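Local coordinates for protein elongation factor G (Thermus thermophilus, PDB 2DY1) that binds GTP with a magnesium ion and, as a member of the elongation factor G family, probably acts as a GTPase in the elongation step of translation, at residues E458-V463 with L487-E492. Sequence-based numbering, arbitrary orientation.
Sequences ETIKKV and LEPASE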
loop_
_atom_site.group_PDB
_atom_site.type_symbol
_atom_site.label_atom_id
_atom_site.label_comp_id
_atom_site.label_asym_id
_atom_site.label_seq_id
_atom_site.Cartn_x
_atom_site.Cartn_y
_atom_site.Cartn_z
ATOM N N GLU A 458 13.764 24.949 18.584
ATOM C CA GLU A 458 14.265 26.271 18.923
ATOM C C GLU A 458 15.733 26.375 18.563
ATOM O O GLU A 458 16.397 25.369 18.358
ATOM C CB GLU A 458 14.120 26.519 20.427
ATOM C CG GLU A 458 12.686 26.518 20.926
ATOM C CD GLU A 458 12.595 26.666 22.433
ATOM O OE1 GLU A 458 13.507 27.285 23.028
ATOM O OE2 GLU A 458 11.606 26.180 23.022
ATOM N N THR A 459 16.226 27.606 18.474
ATOM C CA THR A 459 17.636 27.834 18.198
ATOM C C THR A 459 18.007 29.205 18.742
ATOM O O THR A 459 17.180 29.868 19.383
ATOM C CB THR A 459 17.969 27.729 16.692
ATOM O OG1 THR A 459 19.397 27.642 16.535
ATOM C CG2 THR A 459 17.446 28.939 15.920
ATOM N N ILE A 460 19.245 29.624 18.511
ATOM C CA ILE A 460 19.698 30.917 19.012
ATOM C C ILE A 460 20.179 31.839 17.897
ATOM O O ILE A 460 20.652 31.378 16.863
ATOM C CB ILE A 460 20.832 30.742 20.044
ATOM C CG1 ILE A 460 21.934 29.846 19.479
ATOM C CG2 ILE A 460 20.281 30.141 21.327
ATOM C CD1 ILE A 460 23.170 29.731 20.402
ATOM N N LYS A 461 20.076 33.150 18.125
ATOM C CA LYS A 461 20.485 34.128 17.124
ATOM C C LYS A 461 21.771 34.895 17.439
ATOM O O LYS A 461 22.355 35.525 16.551
ATOM C CB LYS A 461 19.347 35.119 16.874
ATOM C CG LYS A 461 18.209 34.570 16.012
ATOM C CD LYS A 461 17.230 35.681 15.648
ATOM C CE LYS A 461 16.233 35.239 14.586
ATOM N NZ LYS A 461 15.288 36.337 14.217
ATOM N N LYS A 462 22.216 34.848 18.690
ATOM C CA LYS A 462 23.444 35.543 19.050
ATOM C C LYS A 462 24.306 34.750 20.020
ATOM O O LYS A 462 23.831 33.854 20.726
ATOM C CB LYS A 462 23.137 36.930 19.632
ATOM C CG LYS A 462 22.483 36.935 21.001
ATOM C CD LYS A 462 22.253 38.375 21.476
ATOM C CE LYS A 462 21.615 38.424 22.855
ATOM N NZ LYS A 462 21.450 39.817 23.362
ATOM N N VAL A 463 25.592 35.077 20.028
ATOM C CA VAL A 463 26.545 34.405 20.894
ATOM C C VAL A 463 26.340 34.844 22.333
ATOM O O VAL A 463 25.976 35.990 22.597
ATOM C CB VAL A 463 27.991 34.735 20.489
ATOM C CG1 VAL A 463 28.965 34.051 21.444
ATOM C CG2 VAL A 463 28.251 34.284 19.059
ATOM N N LEU A 487 27.802 29.498 23.871
ATOM C CA LEU A 487 26.901 28.979 22.839
ATOM C C LEU A 487 26.961 29.909 21.637
ATOM O O LEU A 487 26.906 31.130 21.778
ATOM C CB LEU A 487 25.449 28.930 23.344
ATOM C CG LEU A 487 25.123 27.935 24.455
ATOM C CD1 LEU A 487 23.625 28.026 24.759
ATOM C CD2 LEU A 487 25.491 26.512 24.036
ATOM N N GLU A 488 27.073 29.338 20.448
ATOM C CA GLU A 488 27.132 30.155 19.246
ATOM C C GLU A 488 26.170 29.616 18.216
ATOM O O GLU A 488 26.045 28.397 18.047
ATOM C CB GLU A 488 28.534 30.122 18.648
ATOM C CG GLU A 488 29.624 30.508 19.619
ATOM C CD GLU A 488 30.994 30.496 18.977
ATOM O OE1 GLU A 488 31.192 29.752 17.991
ATOM O OE2 GLU A 488 31.879 31.226 19.470
ATOM N N PRO A 489 25.463 30.511 17.513
ATOM C CA PRO A 489 24.529 30.034 16.493
ATOM C C PRO A 489 25.352 29.223 15.498
ATOM O O PRO A 489 26.491 29.578 15.211
ATOM C CB PRO A 489 24.004 31.332 15.879
ATOM C CG PRO A 489 24.049 32.292 17.034
ATOM C CD PRO A 489 25.400 31.976 17.651
ATOM N N ALA A 490 24.796 28.128 14.987
ATOM C CA ALA A 490 25.520 27.302 14.023
ATOM C C ALA A 490 24.519 26.547 13.148
ATOM O O ALA A 490 23.377 26.345 13.544
ATOM C CB ALA A 490 26.418 26.321 14.740
ATOM N N SER A 491 24.949 26.122 11.967
ATOM C CA SER A 491 24.039 25.412 11.070
ATOM C C SER A 491 23.747 24.012 11.587
ATOM O O SER A 491 22.676 23.461 11.333
ATOM C CB SER A 491 24.634 25.313 9.665
ATOM O OG SER A 491 25.778 24.478 9.657
ATOM N N GLU A 492 24.705 23.441 12.309
ATOM C CA GLU A 492 24.555 22.097 12.849
ATOM C C GLU A 492 25.155 22.027 14.245
ATOM O O GLU A 492 26.030 22.820 14.587
ATOM C CB GLU A 492 25.273 21.097 11.946
ATOM C CG GLU A 492 25.016 21.328 10.464
ATOM C CD GLU A 492 25.623 20.252 9.592
ATOM O OE1 GLU A 492 26.844 20.007 9.709
ATOM O OE2 GLU A 492 24.877 19.656 8.787
#
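Ile460 and Pro489 meet where strands 457-460 and 477-489 end, their side chains crossing at about a right angle, with Ile460 CG1 4.1 Å from Pro489 CG. The isoleucine's CG1 is wedged between its own backbone N and carbonyl carbon (chi1 51°), and with chi2 extended CD1 lands on the backbone of the other segment, 3.7 Å from Glu488 C, and touches Leu487 CB at 3.8 Å. An alanine in place of Ile460 would probably leave a gap where CD1 now rests on Leu487 CB and the Glu488-Pro489 peptide, and Pro489 would lose CG1 from beside its ring.

The proline ring also lies against the turn that follows Ile460: its CG is 3.5 Å from Lys461 C, and its CD faces the Lys462-Val463 peptide. Farther along, Val463 CG2 packs on Pro489 CD at 3.9 Å, while CG1 lies alongside the aliphatic part of Glu488, 4.0 Å from its CG; the glutamate's OE2 is salt-bridged to Arg486.

No conventional hydrogen bond joins the segments. The polar element is a CA-H...O contact, Val463 CA to Leu487 O at 3.4 Å, made as the chain turns into strand 464-474, the antiparallel neighbour of 477-489 in its own sheet.

The two strand ends run at 100° to each other, which fits Ile460 packing from one sheet, where 457-460 pairs with 569-583, onto a strand end of another, far from the nucleotide. Phe533 lies against both Ile460 and Leu487, and helix 549-566 covers them too, through Met564 on Ile460 and Phe560 and Val563 on Leu487.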